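Local coordinates for protein FMN-dependent nitronate monooxygenase (Shewanella oneidensis, PDB 5LSM) that probably uses FMN to oxidise propionate 3-nitronate with molecular oxygen, yielding 3-oxopropanoate, nitrate and nitrite, at residues F131-P136 with P295-A300; R183-S188 with T192-T197. One frame throughout, in Å; residues are numbered along the deposited sequence.

From the N terminus, the chain first reaches 131-136, the end of barrel strand 128-132 and the turn after it. It then passes strands 150-155 and 171-175 and enters the excursion that carries both halves of interaction 2. There 183-188 folds back on 192-197 across three intervening residues, closing a short loop just before helix 197-207. Much later, 295-300, ahead of helix 301-313, returns to the first turn and closes the long loop of interaction 1, in which interaction 2 is nested. The two contacts also touch, F133 CE1 lying 3.2 Å from R183 O; together they bring the loops 183-197 and 295-300 against the end of strand 128-132, beside the FMN.

Interaction 1 of 2, residues F131-P136 with P295-A300; sequences FHFGLP and PDFPLA. With FMN (flavin mononucleotide), chain I.
The rings of F133 and F297 meet obliquely, CE2 of F133 lying 3.9 Å from CE2 of F297 and nearly as close to its CZ. Their planes are inclined at 64° and their centroids are 5.4 Å apart, and the contact is small and wholly apolar. F297 reaches across because its CG stands anti to the backbone N (chi1 180°), while P298, which follows a cis peptide bond, lays its CB over the centre of one face of the F297 ring. H73 and H182 make edge-to-face contacts with the same ring. F133 follows the last residue of strand 128-132 in the parallel TIM barrel of the nitronate monooxygenases, where the FMN lies, and H132 belongs to the flavin pocket. The H132 imidazole lies between F133 and the flavin: its CD2 sits 3.5 Å above one face of the F133 ring, and FMN O2 lies over a face of the imidazole, 2.9 Å from H132 ND1. A hydrogen bond from H132 NE2 to H182 O holds the imidazole in place. An alanine in place of H132 would probably leave the H182 carbonyl without this donor and open a gap between the F133 ring and the flavin. Beyond the pair, F71 meets F133, and R274 packs against both phenyl rings.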
# COMPACT_ATOMS: atom_id res chain seq x y z
N PHE A 131 -0.78 8.69 20.75
CA PHE A 131 -1.62 9.73 20.16
C PHE A 131 -1.84 9.40 18.70
O PHE A 131 -0.94 8.86 18.05
CB PHE A 131 -0.95 11.11 20.29
CG PHE A 131 -1.01 11.66 21.67
CD1 PHE A 131 -2.21 12.07 22.21
CD2 PHE A 131 0.12 11.69 22.46
CE1 PHE A 131 -2.29 12.53 23.50
CE2 PHE A 131 0.05 12.19 23.75
CZ PHE A 131 -1.15 12.61 24.27
N HIS A 132 -3.05 9.67 18.22
CA HIS A 132 -3.36 9.70 16.78
C HIS A 132 -3.53 11.15 16.28
O HIS A 132 -4.12 12.00 16.96
CB HIS A 132 -4.65 8.91 16.54
CG HIS A 132 -4.62 8.04 15.33
ND1 HIS A 132 -3.62 7.13 15.10
CD2 HIS A 132 -5.50 7.89 14.32
CE1 HIS A 132 -3.88 6.46 13.99
NE2 HIS A 132 -5.01 6.92 13.49
N PHE A 133 -3.06 11.39 15.06
CA PHE A 133 -3.05 12.72 14.44
C PHE A 133 -2.03 13.65 15.10
O PHE A 133 -2.34 14.81 15.38
CB PHE A 133 -4.45 13.40 14.44
CG PHE A 133 -5.59 12.47 14.11
CD1 PHE A 133 -5.59 11.74 12.94
CD2 PHE A 133 -6.67 12.35 14.97
CE1 PHE A 133 -6.62 10.86 12.66
CE2 PHE A 133 -7.69 11.46 14.70
CZ PHE A 133 -7.68 10.73 13.52
N GLY A 134 -0.82 13.16 15.33
CA GLY A 134 0.30 13.99 15.80
C GLY A 134 0.50 14.00 17.32
O GLY A 134 0.50 12.96 17.97
N LEU A 135 0.70 15.17 17.88
CA LEU A 135 0.97 15.32 19.29
C LEU A 135 0.24 16.52 19.86
O LEU A 135 -0.02 17.48 19.16
CB LEU A 135 2.47 15.49 19.52
CG LEU A 135 3.35 14.28 19.19
CD1 LEU A 135 4.82 14.69 19.23
CD2 LEU A 135 3.08 13.14 20.16
N PRO A 136 -0.06 16.48 21.16
CA PRO A 136 -0.56 17.67 21.86
C PRO A 136 0.51 18.76 22.10
O PRO A 136 1.70 18.57 21.78
CB PRO A 136 -1.09 17.10 23.17
CG PRO A 136 -0.26 15.87 23.41
CD PRO A 136 0.15 15.33 22.07
N PRO A 295 -18.41 17.12 5.95
CA PRO A 295 -17.82 18.07 6.88
C PRO A 295 -16.54 17.58 7.56
O PRO A 295 -16.30 16.37 7.67
CB PRO A 295 -18.93 18.29 7.93
CG PRO A 295 -19.93 17.22 7.71
CD PRO A 295 -19.82 16.83 6.28
N ASP A 296 -15.77 18.54 8.07
CA ASP A 296 -14.53 18.23 8.75
C ASP A 296 -14.74 17.32 9.95
O ASP A 296 -15.79 17.31 10.57
CB ASP A 296 -13.83 19.52 9.18
CG ASP A 296 -13.33 20.32 8.00
OD1 ASP A 296 -13.15 19.74 6.91
OD2 ASP A 296 -13.10 21.54 8.18
N PHE A 297 -13.74 16.47 10.18
CA PHE A 297 -13.65 15.58 11.33
C PHE A 297 -13.71 16.36 12.66
O PHE A 297 -12.98 17.33 12.83
CB PHE A 297 -12.32 14.82 11.21
CG PHE A 297 -12.07 13.87 12.32
CD1 PHE A 297 -12.66 12.61 12.30
CD2 PHE A 297 -11.27 14.23 13.39
CE1 PHE A 297 -12.46 11.73 13.35
CE2 PHE A 297 -11.05 13.34 14.44
CZ PHE A 297 -11.64 12.09 14.41
N PRO A 298 -14.54 15.89 13.62
CA PRO A 298 -15.37 14.69 13.61
C PRO A 298 -16.87 14.92 13.35
O PRO A 298 -17.70 14.13 13.80
CB PRO A 298 -15.18 14.14 15.03
CG PRO A 298 -15.08 15.37 15.85
CD PRO A 298 -14.34 16.37 15.01
N LEU A 299 -17.21 15.93 12.56
CA LEU A 299 -18.60 16.37 12.50
C LEU A 299 -19.51 15.38 11.77
O LEU A 299 -20.64 15.17 12.19
CB LEU A 299 -18.69 17.77 11.91
CG LEU A 299 -17.92 18.79 12.75
CD1 LEU A 299 -17.83 20.14 12.08
CD2 LEU A 299 -18.50 18.91 14.16
N ALA A 300 -18.96 14.65 10.81
CA ALA A 300 -19.78 13.89 9.87
C ALA A 300 -20.50 12.69 10.49
O ALA A 300 -21.51 12.24 9.95
CB ALA A 300 -18.93 13.43 8.69
N1 FMN I . -5.64 4.00 16.10
C2 FMN I . -5.70 4.94 17.09
O2 FMN I . -4.69 5.65 17.32
N3 FMN I . -6.81 5.14 17.82
C4 FMN I . -7.93 4.43 17.62
O4 FMN I . -8.96 4.62 18.29
C4A FMN I . -7.93 3.41 16.55
N5 FMN I . -9.01 2.65 16.34
C5A FMN I . -9.01 1.67 15.42
C6 FMN I . -10.17 0.91 15.28
C7 FMN I . -10.22 -0.12 14.36
C7M FMN I . -11.51 -0.89 14.23
C8 FMN I . -9.03 -0.41 13.51
C8M FMN I . -9.10 -1.53 12.50
C9 FMN I . -7.86 0.35 13.65
C9A FMN I . -7.80 1.40 14.58
N10 FMN I . -6.63 2.19 14.81
C10 FMN I . -6.69 3.21 15.79
C1' FMN I . -5.39 2.04 14.02
C2' FMN I . -4.47 1.00 14.63
O2' FMN I . -3.75 1.60 15.72
C3' FMN I . -3.48 0.46 13.59
O3' FMN I . -2.91 1.55 12.86
C4' FMN I . -4.11 -0.48 12.56
O4' FMN I . -5.14 -1.32 13.10
C5' FMN I . -3.00 -1.33 11.96
O5' FMN I . -3.47 -2.11 10.86
P FMN I . -4.20 -3.53 11.01
O1P FMN I . -3.61 -4.23 12.21
O2P FMN I . -3.89 -4.20 9.69
O3P FMN I . -5.62 -3.12 11.19

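Interaction 2 of 2, residues R183-S188 with T192-T197; sequences RGHFLS and TEQLGT
R183 grips the amide oxygen of Q194 side-on with two nitrogens, NE and NH2, both donating to OE1. NE donates to Q194 OE1 at 2.6 Å and NH2 of R183 to the same OE1 at 2.9 Å; the first bond is the straighter, at 156° against 133°. The oxygen lies close to the guanidinium plane, NE approaching in the carbonyl plane and NH2 tilted from it. Bends at chi2 and chi3 of R183 fold the arginine round so that NE faces Q194, which comes in extended beyond CG (chi2 -175°). Further hydrogen bonds, NH1 to G176 O and NH2 to Q175 O, hold the guanidinium. As Q175 binds FMN and also accepts from G184 N, R183 is a second-shell residue of the flavin site.

Close approaches make up the rest. The other end of the same amide, Q194 NE2, comes 3.2 Å from H185 ND1, the side chains crossing at about a right angle. Farther along the loop, E193 OE1 lies 3.6 Å from S188 OG, a hydroxyl whose hydrogen bond is with the backbone N of D190.

H264 NE2 and Q326 NE2 of the second subunit hydrogen-bond to T192 OG1 and the backbone O of Q194. The two segments form one loop between strand 181-182 and helix 197-207, for which G196 is the N-cap; H185 packs on helix 158-166, and L195 rests on helix 197-207.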
# COMPACT_ATOMS: atom_id res chain seq x y z
N ARG A 183 -6.44 6.91 8.90
CA ARG A 183 -5.12 7.40 8.66
C ARG A 183 -4.77 8.44 9.74
O ARG A 183 -5.57 9.34 10.03
CB ARG A 183 -5.03 8.03 7.26
CG ARG A 183 -5.51 7.15 6.11
CD ARG A 183 -4.85 5.77 6.13
NE ARG A 183 -3.42 5.87 5.91
CZ ARG A 183 -2.50 5.00 6.35
NH1 ARG A 183 -2.86 3.94 7.07
NH2 ARG A 183 -1.23 5.19 6.03
N GLY A 184 -3.59 8.30 10.34
CA GLY A 184 -3.14 9.15 11.42
C GLY A 184 -2.24 10.27 10.94
O GLY A 184 -1.45 10.81 11.72
N HIS A 185 -2.39 10.66 9.66
CA HIS A 185 -1.61 11.75 9.05
C HIS A 185 -1.97 13.13 9.61
O HIS A 185 -3.03 13.33 10.16
CB HIS A 185 -1.80 11.78 7.54
CG HIS A 185 -3.17 12.17 7.11
ND1 HIS A 185 -4.17 11.26 6.89
CD2 HIS A 185 -3.72 13.39 6.87
CE1 HIS A 185 -5.26 11.88 6.49
NE2 HIS A 185 -5.02 13.18 6.50
N PHE A 186 -1.04 14.07 9.50
CA PHE A 186 -1.24 15.36 10.13
C PHE A 186 -0.42 16.48 9.52
O PHE A 186 -0.70 17.61 9.80
CB PHE A 186 -0.98 15.29 11.63
CG PHE A 186 0.41 14.82 11.98
CD1 PHE A 186 1.46 15.72 12.09
CD2 PHE A 186 0.66 13.47 12.20
CE1 PHE A 186 2.74 15.29 12.38
CE2 PHE A 186 1.95 13.02 12.48
CZ PHE A 186 2.98 13.94 12.58
N LEU A 187 0.60 16.18 8.72
CA LEU A 187 1.32 17.23 7.99
C LEU A 187 0.69 17.57 6.64
O LEU A 187 0.86 18.69 6.15
CB LEU A 187 2.81 16.89 7.84
CG LEU A 187 3.66 16.92 9.13
CD1 LEU A 187 5.15 16.84 8.82
CD2 LEU A 187 3.40 18.16 9.96
N SER A 188 -0.13 16.69 6.09
CA SER A 188 -0.67 16.92 4.75
C SER A 188 -1.98 16.19 4.50
O SER A 188 -2.14 15.05 4.93
CB SER A 188 0.36 16.50 3.70
OG SER A 188 -0.19 16.50 2.40
N THR A 192 -1.75 10.76 -1.63
CA THR A 192 -0.70 10.18 -2.48
C THR A 192 0.71 10.30 -1.87
O THR A 192 1.68 9.78 -2.42
CB THR A 192 -0.67 10.84 -3.88
OG1 THR A 192 -0.19 12.19 -3.78
CG2 THR A 192 -2.07 10.80 -4.54
N GLU A 193 0.83 11.02 -0.76
CA GLU A 193 2.10 11.07 -0.04
C GLU A 193 2.33 9.84 0.85
O GLU A 193 3.47 9.53 1.21
CB GLU A 193 2.20 12.36 0.78
CG GLU A 193 2.15 13.58 -0.11
CD GLU A 193 3.00 14.72 0.37
OE1 GLU A 193 2.96 15.03 1.58
OE2 GLU A 193 3.66 15.35 -0.49
N GLN A 194 1.26 9.11 1.11
CA GLN A 194 1.31 7.98 2.02
C GLN A 194 1.70 6.68 1.30
O GLN A 194 1.55 6.56 0.08
CB GLN A 194 -0.02 7.82 2.73
CG GLN A 194 -0.32 8.99 3.66
CD GLN A 194 -1.59 8.78 4.46
OE1 GLN A 194 -1.99 7.65 4.75
NE2 GLN A 194 -2.25 9.88 4.80
N LEU A 195 2.26 5.75 2.06
CA LEU A 195 2.94 4.59 1.52
C LEU A 195 2.36 3.34 2.13
O LEU A 195 1.86 3.35 3.26
CB LEU A 195 4.43 4.64 1.86
CG LEU A 195 5.32 5.84 1.52
CD1 LEU A 195 6.78 5.38 1.55
CD2 LEU A 195 4.99 6.43 0.17
N GLY A 196 2.60 2.22 1.45
CA GLY A 196 2.34 0.92 2.05
C GLY A 196 3.38 0.52 3.07
O GLY A 196 4.53 0.99 3.03
N THR A 197 3.01 -0.41 3.94
CA THR A 197 3.90 -0.85 5.01
C THR A 197 5.30 -1.21 4.51
O THR A 197 6.30 -0.84 5.13
CB THR A 197 3.31 -2.03 5.78
OG1 THR A 197 2.31 -1.54 6.69
CG2 THR A 197 4.40 -2.78 6.58